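Fusion DH (Streptomyces sp. MJ635-86F5, PDB 6K97) probably catalyses the dehydration of beta-hydroxyacyl intermediates in cremimycin biosynthesis, here as an engineered single-chain fusion of a split polyketide synthase dehydratase domain. Local coordinates at residues A[232-237]-A[290-295]; A[200-205]-A[218-223]; A[65-70]-A[211-216]. All blocks are in the same frame, centred on the assembly; numbering follows the deposited sequence.

The three contacts illustrate how a hotdog-type dehydratase divides its chemistry by position. Contacts 1 and 2 lie in the downstream part of the fusion: contact 2 supplies strand 220-226 and contact 1 its neighbour 229-235, and backbone hydrogen bonds tie the two. Contact 1 is regular strand pairing, with apolar residues on one face and an Asp-Arg charge pair on the other. Contact 2 is more fully buried and rests on one tyrosine from a helix. Contact 3, partly buried, joins the two fused parts through short strands and a glutamine side chain. Contacts 2 and 3 meet where Arg218 NH1 donates to Tyr213 O, and both touch the same sulfate, whereas contact 1 reaches contact 3 only by slight packing.

Contact 1 of 3, residues A[232-237]-A[290-295]; sequences ADVEVG and KSLRVH
Four backbone hydrogen bonds join the antiparallel strands 232-235 and 291-295, with Ala232 paired to Val294 and Val234 to Leu292. The straightest runs from Val234 N to Leu292 O at 3.0 Å. Between these two hydrogen-bonded pairs sits the non-hydrogen-bonded pair of Asp233 and Arg293, whose side chains lie alongside each other and point the same way.

Arg293 starts with its CB 4.1 Å from Asp233 OD1. Arg293 CG, anti to the carbonyl carbon, lies 3.6 Å from Asp233 OD1. CD passes the same oxygen a little farther off, and a bend at chi3 (47°) then folds the chain back over it. NE keeps 3.5 Å from Asp233 OD1, CZ closes to 3.0 Å from it, and NH1 ends 2.7 Å from that atom; NH2 stays farther off than NH1. The carboxylate stands nearly perpendicular to the guanidinium (87° between planes), so OD1 sits over a guanidinium face and the salt bridge is one of charge, without an N-H directed at the oxygen. Trp224 touches both side chains. An alanine in place of Arg293 removes the guanidinium and would probably leave the Asp233 carboxylate without its nearby compensating charge.

On the other face Val234 CG2 meets Leu292 CB at 3.6 Å, and Ala232 and Val294 pack beside them. Helix 252-266 lies against this apolar side through Leu254, Ala257 and Ala258. An antiparallel sheet with one face closed on a long helix is the signature of the hotdog fold, here the predicted C-terminal one of the dehydratase.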
ATOM      1  N   ALA A 232      -6.195  21.508 -32.965  1.00 44.79           N
ATOM      2  CA  ALA A 232      -5.803  22.409 -31.891  1.00 44.34           C
ATOM      3  C   ALA A 232      -4.312  22.358 -31.591  1.00 47.48           C
ATOM      4  O   ALA A 232      -3.744  21.267 -31.499  1.00 51.07           O
ATOM      5  CB  ALA A 232      -6.574  22.023 -30.650  1.00 43.65           C
ATOM      6  N   ASP A 233      -3.681  23.518 -31.419  1.00 47.05           N
ATOM      7  CA  ASP A 233      -2.359  23.575 -30.827  1.00 47.48           C
ATOM      8  C   ASP A 233      -2.549  23.880 -29.343  1.00 45.36           C
ATOM      9  O   ASP A 233      -3.175  24.872 -28.986  1.00 41.44           O
ATOM     10  CB  ASP A 233      -1.496  24.643 -31.481  1.00 54.96           C
ATOM     11  CG  ASP A 233      -1.016  24.246 -32.858  1.00 59.61           C
ATOM     12  OD1 ASP A 233      -1.467  23.214 -33.401  1.00 69.74           O
ATOM     13  OD2 ASP A 233      -0.146  24.947 -33.394  1.00 64.48           O
ATOM     14  N   VAL A 234      -2.024  23.003 -28.492  1.00 42.97           N
ATOM     15  CA  VAL A 234      -2.067  23.192 -27.055  1.00 42.80           C
ATOM     16  C   VAL A 234      -0.652  23.153 -26.494  1.00 42.47           C
ATOM     17  O   VAL A 234       0.247  22.543 -27.058  1.00 39.73           O
ATOM     18  CB  VAL A 234      -2.980  22.156 -26.345  1.00 44.13           C
ATOM     19  CG1 VAL A 234      -4.352  22.167 -26.966  1.00 46.56           C
ATOM     20  CG2 VAL A 234      -2.436  20.745 -26.457  1.00 44.45           C
ATOM     21  N   GLU A 235      -0.479  23.845 -25.387  1.00 46.98           N
ATOM     22  CA  GLU A 235       0.787  23.962 -24.689  1.00 52.55           C
ATOM     23  C   GLU A 235       0.443  24.111 -23.199  1.00 51.29           C
ATOM     24  O   GLU A 235      -0.709  24.267 -22.873  1.00 49.73           O
ATOM     25  CB  GLU A 235       1.604  25.128 -25.204  1.00 54.29           C
ATOM     26  CG  GLU A 235       3.098  24.795 -25.202  1.00 66.79           C
ATOM     27  CD  GLU A 235       3.953  25.807 -25.953  1.00 72.39           C
ATOM     28  OE1 GLU A 235       3.411  26.894 -26.326  1.00 79.11           O
ATOM     29  OE2 GLU A 235       5.157  25.508 -26.133  1.00 73.05           O
ATOM     30  N   VAL A 236       1.405  23.952 -22.297  1.00 52.76           N
ATOM     31  CA  VAL A 236       1.108  24.121 -20.875  1.00 54.95           C
ATOM     32  C   VAL A 236       1.142  25.620 -20.562  1.00 55.27           C
ATOM     33  O   VAL A 236       2.180  26.284 -20.764  1.00 53.50           O
ATOM     34  CB  VAL A 236       2.131  23.382 -19.977  1.00 58.41           C
ATOM     35  CG1 VAL A 236       1.754  23.526 -18.510  1.00 60.89           C
ATOM     36  CG2 VAL A 236       2.188  21.920 -20.348  1.00 62.90           C
ATOM     37  N   GLY A 237       0.018  26.149 -20.083  1.00 53.58           N
ATOM     38  CA  GLY A 237      -0.085  27.563 -19.722  1.00 57.14           C
ATOM     39  C   GLY A 237       0.747  27.894 -18.492  1.00 59.81           C
ATOM     40  O   GLY A 237       0.933  27.047 -17.620  1.00 66.71           O
ATOM     41  N   LYS A 290       5.640  18.316 -24.345  1.00 42.42           N
ATOM     42  CA  LYS A 290       5.472  19.677 -23.830  1.00 46.62           C
ATOM     43  C   LYS A 290       4.385  20.430 -24.575  1.00 43.80           C
ATOM     44  O   LYS A 290       3.764  21.339 -24.033  1.00 39.11           O
ATOM     45  CB  LYS A 290       6.791  20.428 -23.827  1.00 54.07           C
ATOM     46  CG  LYS A 290       7.176  21.120 -25.105  1.00 61.37           C
ATOM     47  CD  LYS A 290       8.329  22.078 -24.822  1.00 72.71           C
ATOM     48  CE  LYS A 290       8.465  23.139 -25.905  1.00 82.35           C
ATOM     49  NZ  LYS A 290       8.684  24.457 -25.254  1.00 88.16           N
ATOM     50  N   SER A 291       4.119  19.997 -25.802  1.00 42.69           N
ATOM     51  CA  SER A 291       3.006  20.543 -26.562  1.00 43.23           C
ATOM     52  C   SER A 291       2.448  19.530 -27.557  1.00 40.14           C
ATOM     53  O   SER A 291       3.066  18.505 -27.811  1.00 35.80           O
ATOM     54  CB  SER A 291       3.437  21.828 -27.271  1.00 42.38           C
ATOM     55  OG  SER A 291       4.314  21.566 -28.300  1.00 41.38           O
ATOM     56  N   LEU A 292       1.290  19.849 -28.119  1.00 37.69           N
ATOM     57  CA  LEU A 292       0.546  18.917 -28.940  1.00 36.98           C
ATOM     58  C   LEU A 292      -0.236  19.570 -30.071  1.00 37.87           C
ATOM     59  O   LEU A 292      -0.761  20.656 -29.912  1.00 37.64           O
ATOM     60  CB  LEU A 292      -0.442  18.185 -28.059  1.00 37.45           C
ATOM     61  CG  LEU A 292       0.071  17.302 -26.910  1.00 38.07           C
ATOM     62  CD1 LEU A 292      -1.134  16.663 -26.278  1.00 39.05           C
ATOM     63  CD2 LEU A 292       0.984  16.190 -27.357  1.00 37.70           C
ATOM     64  N   ARG A 293      -0.269  18.908 -31.224  1.00 41.22           N
ATOM     65  CA  ARG A 293      -1.198  19.203 -32.286  1.00 43.86           C
ATOM     66  C   ARG A 293      -2.220  18.095 -32.238  1.00 42.71           C
ATOM     67  O   ARG A 293      -1.886  16.899 -32.326  1.00 40.27           O
ATOM     68  CB  ARG A 293      -0.521  19.238 -33.658  1.00 51.78           C
ATOM     69  CG  ARG A 293       0.620  20.262 -33.773  1.00 62.94           C
ATOM     70  CD  ARG A 293       0.877  20.659 -35.230  1.00 71.77           C
ATOM     71  NE  ARG A 293      -0.410  20.976 -35.894  1.00 79.69           N
ATOM     72  CZ  ARG A 293      -0.895  22.183 -36.136  1.00 74.68           C
ATOM     73  NH1 ARG A 293      -0.216  23.280 -35.827  1.00 67.04           N
ATOM     74  NH2 ARG A 293      -2.078  22.281 -36.715  1.00 85.89           N
ATOM     75  N   VAL A 294      -3.481  18.496 -32.129  1.00 40.99           N
ATOM     76  CA  VAL A 294      -4.533  17.584 -31.769  1.00 41.50           C
ATOM     77  C   VAL A 294      -5.644  17.517 -32.803  1.00 41.46           C
ATOM     78  O   VAL A 294      -6.203  18.531 -33.187  1.00 44.22           O
ATOM     79  CB  VAL A 294      -5.128  18.060 -30.457  1.00 42.30           C
ATOM     80  CG1 VAL A 294      -6.302  17.203 -30.071  1.00 45.06           C
ATOM     81  CG2 VAL A 294      -4.081  18.001 -29.378  1.00 41.12           C
ATOM     82  N   HIS A 295      -5.990  16.321 -33.223  1.00 40.07           N
ATOM     83  CA  HIS A 295      -7.124  16.124 -34.125  1.00 40.57           C
ATOM     84  C   HIS A 295      -8.282  15.620 -33.290  1.00 37.87           C
ATOM     85  O   HIS A 295      -8.200  14.545 -32.672  1.00 35.58           O
ATOM     86  CB  HIS A 295      -6.737  15.121 -35.230  1.00 42.77           C
ATOM     87  CG  HIS A 295      -7.771  14.935 -36.300  1.00 45.69           C
ATOM     88  ND1 HIS A 295      -7.612  14.031 -37.336  1.00 49.79           N
ATOM     89  CD2 HIS A 295      -8.981  15.510 -36.499  1.00 48.25           C
ATOM     90  CE1 HIS A 295      -8.665  14.073 -38.135  1.00 46.97           C
ATOM     91  NE2 HIS A 295      -9.507  14.968 -37.655  1.00 48.07           N
TER

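Contact 2 of 3, residues A[200-205]-A[218-223]; sequences AGLYAR and RGLRAA. With SO4 (sulfate ion), chain C.
Helix 199-208 packs on the start of strand 220-226 within the downstream part of the fusion, in the predicted C-terminal hotdog fold, and its main instrument is a buried tyrosine whose hydroxyl meets the backbone of Leu220 and whose ring face meets the stem of Arg218. Tyr203 points its CB toward the strand, with CG anti to the carbonyl carbon, and this sends the hydroxyl across to the opposite backbone. There Leu220 N donates to Tyr203 OH at 2.9 Å, along a fairly straight line (162°), and the nitrogen lies in the plane of the ring, at its edge. The hydroxyl has a second hydrogen-bonding partner in His260 ND1, so two polar groups hold it in place.

Arg218 supplies a lid for one face of the same ring and helps hold its rotation. Its CG stands 4.0 Å from the centroid of the Tyr203 ring and only 4° off the normal, a CH-pi contact made by the aliphatic stem. CD continues along the face, 4.0 Å from Tyr203 CG, before the chain bends at chi3 and turns the guanidinium steeply against the ring. The charged end forks onto a sulfate, probably from the crystallisation liquor: Arg218 NH1 reaches sulfate O2 at 2.9 Å, and Arg218 NH2 reaches sulfate O4 at 3.2 Å. Both bonds are close to linear at 172°. NH1 also donates to Tyr213 O.

Directly after Leu220, Arg221 and Ala222 together face Asp233 in a classic beta bulge. Beside the tyrosine, two leucines cross at about a right angle, Leu202 CD2 meeting Leu220 CD2 at 3.6 Å. Leu220 also packs on Ala232 and Val234 of the next strand. Through Tyr203 and the leucines, the helix is thus packed near the edge of the predicted C-terminal hotdog sheet.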
ATOM      1  N   ALA A 200      -8.893  33.169 -27.184  1.00 38.58           N
ATOM      2  CA  ALA A 200      -9.122  33.977 -25.982  1.00 40.61           C
ATOM      3  C   ALA A 200     -10.622  34.235 -25.857  1.00 40.40           C
ATOM      4  O   ALA A 200     -11.181  34.216 -24.756  1.00 39.99           O
ATOM      5  CB  ALA A 200      -8.358  35.286 -26.037  1.00 40.96           C
ATOM      6  N   GLY A 201     -11.266  34.495 -26.997  1.00 40.69           N
ATOM      7  CA  GLY A 201     -12.723  34.599 -27.027  1.00 41.35           C
ATOM      8  C   GLY A 201     -13.453  33.340 -26.565  1.00 39.96           C
ATOM      9  O   GLY A 201     -14.460  33.413 -25.811  1.00 38.61           O
ATOM     10  N   LEU A 202     -12.941  32.173 -26.961  1.00 38.73           N
ATOM     11  CA  LEU A 202     -13.512  30.923 -26.441  1.00 38.55           C
ATOM     12  C   LEU A 202     -13.401  30.854 -24.888  1.00 40.15           C
ATOM     13  O   LEU A 202     -14.391  30.523 -24.171  1.00 40.95           O
ATOM     14  CB  LEU A 202     -12.812  29.730 -27.057  1.00 38.15           C
ATOM     15  CG  LEU A 202     -13.280  28.377 -26.525  1.00 34.97           C
ATOM     16  CD1 LEU A 202     -14.729  28.128 -26.909  1.00 34.38           C
ATOM     17  CD2 LEU A 202     -12.392  27.309 -27.068  1.00 36.13           C
ATOM     18  N   TYR A 203     -12.209  31.157 -24.364  1.00 38.48           N
ATOM     19  CA  TYR A 203     -12.017  31.111 -22.915  1.00 36.83           C
ATOM     20  C   TYR A 203     -12.909  32.103 -22.191  1.00 39.68           C
ATOM     21  O   TYR A 203     -13.450  31.775 -21.136  1.00 42.28           O
ATOM     22  CB  TYR A 203     -10.565  31.295 -22.554  1.00 35.92           C
ATOM     23  CG  TYR A 203      -9.734  30.058 -22.698  1.00 34.77           C
ATOM     24  CD1 TYR A 203     -10.061  28.914 -22.038  1.00 34.15           C
ATOM     25  CD2 TYR A 203      -8.605  30.038 -23.498  1.00 36.10           C
ATOM     26  CE1 TYR A 203      -9.302  27.773 -22.160  1.00 34.77           C
ATOM     27  CE2 TYR A 203      -7.848  28.891 -23.652  1.00 33.86           C
ATOM     28  CZ  TYR A 203      -8.190  27.762 -22.962  1.00 35.35           C
ATOM     29  OH  TYR A 203      -7.410  26.600 -23.060  1.00 32.74           O
ATOM     30  N   ALA A 204     -13.157  33.281 -22.773  1.00 41.41           N
ATOM     31  CA  ALA A 204     -14.101  34.229 -22.130  1.00 41.74           C
ATOM     32  C   ALA A 204     -15.526  33.673 -22.018  1.00 41.97           C
ATOM     33  O   ALA A 204     -16.174  33.793 -20.990  1.00 45.45           O
ATOM     34  CB  ALA A 204     -14.099  35.546 -22.845  1.00 42.15           C
ATOM     35  N   ARG A 205     -16.024  33.072 -23.085  1.00 42.21           N
ATOM     36  CA  ARG A 205     -17.370  32.479 -23.074  1.00 39.92           C
ATOM     37  C   ARG A 205     -17.454  31.261 -22.120  1.00 40.91           C
ATOM     38  O   ARG A 205     -18.426  31.065 -21.363  1.00 42.10           O
ATOM     39  CB  ARG A 205     -17.763  32.132 -24.531  1.00 39.55           C
ATOM     40  CG  ARG A 205     -18.117  33.393 -25.323  1.00 41.46           C
ATOM     41  CD  ARG A 205     -18.507  33.070 -26.762  1.00 42.92           C
ATOM     42  NE  ARG A 205     -17.339  32.777 -27.599  1.00 43.49           N
ATOM     43  CZ  ARG A 205     -16.601  33.675 -28.245  1.00 42.29           C
ATOM     44  NH1 ARG A 205     -16.834  34.968 -28.181  1.00 43.18           N
ATOM     45  NH2 ARG A 205     -15.593  33.257 -28.960  1.00 44.14           N
ATOM     46  N   ARG A 218      -5.199  27.463 -19.293  1.00 40.50           N
ATOM     47  CA  ARG A 218      -5.609  28.128 -20.536  1.00 41.22           C
ATOM     48  C   ARG A 218      -4.542  27.785 -21.569  1.00 41.59           C
ATOM     49  O   ARG A 218      -3.839  28.651 -22.055  1.00 48.83           O
ATOM     50  CB  ARG A 218      -5.717  29.629 -20.353  1.00 42.81           C
ATOM     51  CG  ARG A 218      -6.901  30.056 -19.536  1.00 46.02           C
ATOM     52  CD  ARG A 218      -7.342  31.467 -19.885  1.00 46.43           C
ATOM     53  NE  ARG A 218      -6.304  32.414 -19.502  1.00 46.65           N
ATOM     54  CZ  ARG A 218      -6.154  32.938 -18.282  1.00 49.06           C
ATOM     55  NH1 ARG A 218      -6.937  32.599 -17.257  1.00 48.78           N
ATOM     56  NH2 ARG A 218      -5.158  33.777 -18.047  1.00 55.34           N
ATOM     57  N   GLY A 219      -4.447  26.506 -21.902  1.00 38.48           N
ATOM     58  CA  GLY A 219      -3.395  25.991 -22.769  1.00 37.38           C
ATOM     59  C   GLY A 219      -3.733  25.875 -24.234  1.00 37.18           C
ATOM     60  O   GLY A 219      -2.865  25.629 -25.034  1.00 35.74           O
ATOM     61  N   LEU A 220      -4.986  26.122 -24.608  1.00 41.06           N
ATOM     62  CA  LEU A 220      -5.358  26.157 -26.027  1.00 40.37           C
ATOM     63  C   LEU A 220      -4.816  27.428 -26.693  1.00 40.97           C
ATOM     64  O   LEU A 220      -5.406  28.450 -26.558  1.00 47.87           O
ATOM     65  CB  LEU A 220      -6.883  26.051 -26.173  1.00 38.00           C
ATOM     66  CG  LEU A 220      -7.464  26.079 -27.591  1.00 40.99           C
ATOM     67  CD1 LEU A 220      -7.030  24.880 -28.398  1.00 41.78           C
ATOM     68  CD2 LEU A 220      -8.991  26.158 -27.598  1.00 42.07           C
ATOM     69  N   ARG A 221      -3.718  27.348 -27.427  1.00 44.40           N
ATOM     70  CA  ARG A 221      -3.121  28.521 -28.088  1.00 48.93           C
ATOM     71  C   ARG A 221      -3.776  28.900 -29.450  1.00 46.13           C
ATOM     72  O   ARG A 221      -3.740  30.055 -29.827  1.00 46.83           O
ATOM     73  CB  ARG A 221      -1.596  28.335 -28.350  1.00 52.30           C
ATOM     74  CG  ARG A 221      -0.573  28.187 -27.210  1.00 61.48           C
ATOM     75  CD  ARG A 221      -0.824  28.613 -25.754  1.00 67.60           C
ATOM     76  NE  ARG A 221      -1.686  29.751 -25.532  1.00 84.62           N
ATOM     77  CZ  ARG A 221      -2.125  30.124 -24.327  1.00 94.29           C
ATOM     78  NH1 ARG A 221      -1.751  29.461 -23.231  1.00 97.63           N
ATOM     79  NH2 ARG A 221      -2.928  31.179 -24.217  1.00 96.07           N
ATOM     80  N   ALA A 222      -4.311  27.928 -30.192  1.00 44.53           N
ATOM     81  CA  ALA A 222      -4.811  28.119 -31.579  1.00 41.30           C
ATOM     82  C   ALA A 222      -5.731  26.971 -32.000  1.00 39.28           C
ATOM     83  O   ALA A 222      -5.594  25.878 -31.522  1.00 39.43           O
ATOM     84  CB  ALA A 222      -3.656  28.240 -32.559  1.00 38.61           C
ATOM     85  N   ALA A 223      -6.690  27.221 -32.879  1.00 43.35           N
ATOM     86  CA  ALA A 223      -7.632  26.185 -33.280  1.00 43.89           C
ATOM     87  C   ALA A 223      -8.356  26.503 -34.575  1.00 46.85           C
ATOM     88  O   ALA A 223      -8.712  27.634 -34.820  1.00 51.24           O
ATOM     89  CB  ALA A 223      -8.629  25.959 -32.181  1.00 43.58           C
TER
HETATM   90  S   SO4 C 401      -5.424  34.081 -14.058  1.00 97.53           S
HETATM   91  O1  SO4 C 401      -4.775  32.819 -13.581  1.00 72.60           O
HETATM   92  O2  SO4 C 401      -6.768  33.790 -14.612  1.00 99.17           O
HETATM   93  O3  SO4 C 401      -5.612  34.998 -12.899  1.00 96.27           O
HETATM   94  O4  SO4 C 401      -4.606  34.775 -15.106  1.00 80.50           O

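Contact 3 of 3, residues A[65-70]-A[211-216]; sequences HTIAGT and FQYGET. With SO4 (sulfate ion), chain C.
Two signature motifs of polyketide synthase dehydratases meet here. His65, Gly69 and Pro74 fit HxxxGxxxxP, whose histidine is catalytic in relatives, and 210-217 resembles GYxYGPxF. The first belongs to the upstream part of the engineered fusion and the second to the downstream part, so the contact crosses between the two fused parts as they stand in this construct. Short antiparallel strands 65-67 and 211-213 pair loosely, and Gln212 N donates to Thr66 O at 2.9 Å through a bent bond, nearly along the C=O axis.

The side chain of Gln212 bends at chi2 to reach the type I' turn from Ile67 to Thr70. Its OE1 takes the N-H of Gly69 on a lone pair, in the amide plane, with Gly69 N 2.8 Å from Gln212 OE1.

On the other side His65 and Tyr213 point the same way, and His65 CD2 lies 3.7 Å from Tyr213 CE1, at the edge of the tyrosine ring. Ile72 O holds His65 ND1. Asp256 of helix 252-266 touches both side chains; in related dehydratases a histidine and an aspartate form the catalytic pair, so this is probably the active site. One water joins their tips, 3.0 Å from Tyr213 OH and more weakly, at 3.3 Å, from His65 NE2.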
ATOM      1  N   HIS A  65      -7.789  25.209 -11.964  1.00 37.79           N
ATOM      2  CA  HIS A  65      -8.900  24.383 -12.462  1.00 35.82           C
ATOM      3  C   HIS A  65     -10.110  24.482 -11.542  1.00 35.39           C
ATOM      4  O   HIS A  65     -10.343  23.624 -10.694  1.00 34.17           O
ATOM      5  CB  HIS A  65      -8.497  22.927 -12.693  1.00 33.49           C
ATOM      6  CG  HIS A  65      -9.568  22.118 -13.337  1.00 34.73           C
ATOM      7  ND1 HIS A  65     -10.436  21.330 -12.616  1.00 36.63           N
ATOM      8  CD2 HIS A  65      -9.971  22.034 -14.630  1.00 35.02           C
ATOM      9  CE1 HIS A  65     -11.304  20.768 -13.444  1.00 37.14           C
ATOM     10  NE2 HIS A  65     -11.049  21.184 -14.671  1.00 34.46           N
ATOM     11  N   THR A  66     -10.880  25.554 -11.745  1.00 37.35           N
ATOM     12  CA  THR A  66     -12.026  25.888 -10.920  1.00 38.60           C
ATOM     13  C   THR A  66     -13.260  25.908 -11.811  1.00 39.99           C
ATOM     14  O   THR A  66     -13.246  26.481 -12.897  1.00 40.80           O
ATOM     15  CB  THR A  66     -11.744  27.216 -10.186  1.00 41.99           C
ATOM     16  OG1 THR A  66     -10.572  27.018  -9.347  1.00 42.33           O
ATOM     17  CG2 THR A  66     -12.890  27.635  -9.265  1.00 41.93           C
ATOM     18  N   ILE A  67     -14.296  25.208 -11.357  1.00 39.73           N
ATOM     19  CA  ILE A  67     -15.561  25.032 -12.065  1.00 39.33           C
ATOM     20  C   ILE A  67     -16.711  25.562 -11.172  1.00 40.02           C
ATOM     21  O   ILE A  67     -16.936  25.065 -10.061  1.00 38.64           O
ATOM     22  CB  ILE A  67     -15.802  23.542 -12.336  1.00 38.40           C
ATOM     23  CG1 ILE A  67     -14.632  22.916 -13.070  1.00 38.41           C
ATOM     24  CG2 ILE A  67     -17.048  23.337 -13.165  1.00 39.93           C
ATOM     25  CD1 ILE A  67     -14.383  23.428 -14.469  1.00 37.15           C
ATOM     26  N   ALA A  68     -17.366  26.623 -11.622  1.00 41.92           N
ATOM     27  CA  ALA A  68     -18.457  27.267 -10.847  1.00 42.00           C
ATOM     28  C   ALA A  68     -18.100  27.560  -9.396  1.00 40.76           C
ATOM     29  O   ALA A  68     -18.853  27.269  -8.535  1.00 41.21           O
ATOM     30  CB  ALA A  68     -19.701  26.407 -10.888  1.00 42.40           C
ATOM     31  N   GLY A  69     -16.936  28.134  -9.153  1.00 43.56           N
ATOM     32  CA  GLY A  69     -16.479  28.478  -7.802  1.00 42.86           C
ATOM     33  C   GLY A  69     -15.793  27.369  -7.019  1.00 46.52           C
ATOM     34  O   GLY A  69     -15.185  27.643  -5.996  1.00 46.51           O
ATOM     35  N   THR A  70     -15.895  26.105  -7.465  1.00 47.21           N
ATOM     36  CA  THR A  70     -15.286  25.001  -6.736  1.00 42.83           C
ATOM     37  C   THR A  70     -14.057  24.441  -7.450  1.00 42.90           C
ATOM     38  O   THR A  70     -14.141  24.017  -8.589  1.00 45.12           O
ATOM     39  CB  THR A  70     -16.289  23.874  -6.530  1.00 41.12           C
ATOM     40  OG1 THR A  70     -17.435  24.403  -5.917  1.00 44.28           O
ATOM     41  CG2 THR A  70     -15.709  22.763  -5.639  1.00 40.04           C
ATOM     42  N   PHE A 211     -16.630  27.736 -16.364  1.00 42.70           N
ATOM     43  CA  PHE A 211     -15.328  27.141 -16.554  1.00 44.10           C
ATOM     44  C   PHE A 211     -14.262  28.203 -16.262  1.00 44.95           C
ATOM     45  O   PHE A 211     -13.809  28.908 -17.154  1.00 43.79           O
ATOM     46  CB  PHE A 211     -15.175  26.611 -17.987  1.00 43.10           C
ATOM     47  CG  PHE A 211     -16.169  25.544 -18.353  1.00 42.94           C
ATOM     48  CD1 PHE A 211     -15.905  24.208 -18.093  1.00 46.87           C
ATOM     49  CD2 PHE A 211     -17.359  25.864 -18.961  1.00 44.31           C
ATOM     50  CE1 PHE A 211     -16.827  23.215 -18.418  1.00 47.63           C
ATOM     51  CE2 PHE A 211     -18.283  24.883 -19.278  1.00 45.78           C
ATOM     52  CZ  PHE A 211     -18.021  23.549 -19.007  1.00 46.01           C
ATOM     53  N   GLN A 212     -13.882  28.324 -15.004  1.00 42.68           N
ATOM     54  CA  GLN A 212     -13.017  29.405 -14.601  1.00 44.24           C
ATOM     55  C   GLN A 212     -11.558  28.982 -14.623  1.00 43.75           C
ATOM     56  O   GLN A 212     -10.929  28.812 -13.589  1.00 45.93           O
ATOM     57  CB  GLN A 212     -13.425  29.880 -13.221  1.00 45.73           C
ATOM     58  CG  GLN A 212     -14.837  30.457 -13.243  1.00 47.35           C
ATOM     59  CD  GLN A 212     -15.676  30.220 -11.996  1.00 49.45           C
ATOM     60  OE1 GLN A 212     -15.399  29.363 -11.158  1.00 51.48           O
ATOM     61  NE2 GLN A 212     -16.760  30.953 -11.919  1.00 52.81           N
ATOM     62  N   TYR A 213     -11.020  28.829 -15.819  1.00 40.55           N
ATOM     63  CA  TYR A 213      -9.675  28.330 -15.995  1.00 40.05           C
ATOM     64  C   TYR A 213      -8.652  29.445 -15.729  1.00 41.75           C
ATOM     65  O   TYR A 213      -8.629  30.436 -16.442  1.00 37.79           O
ATOM     66  CB  TYR A 213      -9.500  27.801 -17.412  1.00 38.07           C
ATOM     67  CG  TYR A 213     -10.388  26.587 -17.741  1.00 39.24           C
ATOM     68  CD1 TYR A 213     -10.325  25.412 -16.976  1.00 39.23           C
ATOM     69  CD2 TYR A 213     -11.209  26.584 -18.878  1.00 38.04           C
ATOM     70  CE1 TYR A 213     -11.096  24.304 -17.301  1.00 40.00           C
ATOM     71  CE2 TYR A 213     -11.934  25.486 -19.222  1.00 39.64           C
ATOM     72  CZ  TYR A 213     -11.893  24.347 -18.409  1.00 40.52           C
ATOM     73  OH  TYR A 213     -12.656  23.273 -18.726  1.00 37.82           O
ATOM     74  N   GLY A 214      -7.792  29.253 -14.718  1.00 41.52           N
ATOM     75  CA  GLY A 214      -6.651  30.123 -14.537  1.00 41.94           C
ATOM     76  C   GLY A 214      -5.551  29.820 -15.554  1.00 44.47           C
ATOM     77  O   GLY A 214      -5.710  28.999 -16.461  1.00 40.12           O
ATOM     78  N   GLU A 215      -4.425  30.492 -15.383  1.00 47.94           N
ATOM     79  CA  GLU A 215      -3.415  30.578 -16.397  1.00 50.02           C
ATOM     80  C   GLU A 215      -2.872  29.218 -16.811  1.00 46.81           C
ATOM     81  O   GLU A 215      -2.670  28.950 -18.012  1.00 42.11           O
ATOM     82  CB  GLU A 215      -2.318  31.551 -15.979  1.00 57.59           C
ATOM     83  CG  GLU A 215      -1.542  32.024 -17.203  1.00 69.77           C
ATOM     84  CD  GLU A 215      -0.454  33.035 -16.885  1.00 75.84           C
ATOM     85  OE1 GLU A 215      -0.434  33.582 -15.733  1.00 74.71           O
ATOM     86  OE2 GLU A 215       0.371  33.250 -17.807  1.00 69.69           O
ATOM     87  N   THR A 216      -2.660  28.343 -15.846  1.00 44.50           N
ATOM     88  CA  THR A 216      -2.101  27.038 -16.184  1.00 44.08           C
ATOM     89  C   THR A 216      -2.984  26.188 -17.083  1.00 44.24           C
ATOM     90  O   THR A 216      -2.480  25.317 -17.821  1.00 43.16           O
ATOM     91  CB  THR A 216      -1.834  26.172 -14.948  1.00 45.12           C
ATOM     92  OG1 THR A 216      -1.033  26.890 -14.010  1.00 44.01           O
ATOM     93  CG2 THR A 216      -1.073  24.915 -15.389  1.00 46.71           C
TER
HETATM   94  S   SO4 C 401      -5.424  34.081 -14.058  1.00 97.53           S
HETATM   95  O1  SO4 C 401      -4.775  32.819 -13.581  1.00 72.60           O
HETATM   96  O2  SO4 C 401      -6.768  33.790 -14.612  1.00 99.17           O
HETATM   97  O3  SO4 C 401      -5.612  34.998 -12.899  1.00 96.27           O
HETATM   98  O4  SO4 C 401      -4.606  34.775 -15.106  1.00 80.50           O
HETATM   99  O   HOH W   1     -12.304  20.517 -17.683  1.00 44.88           O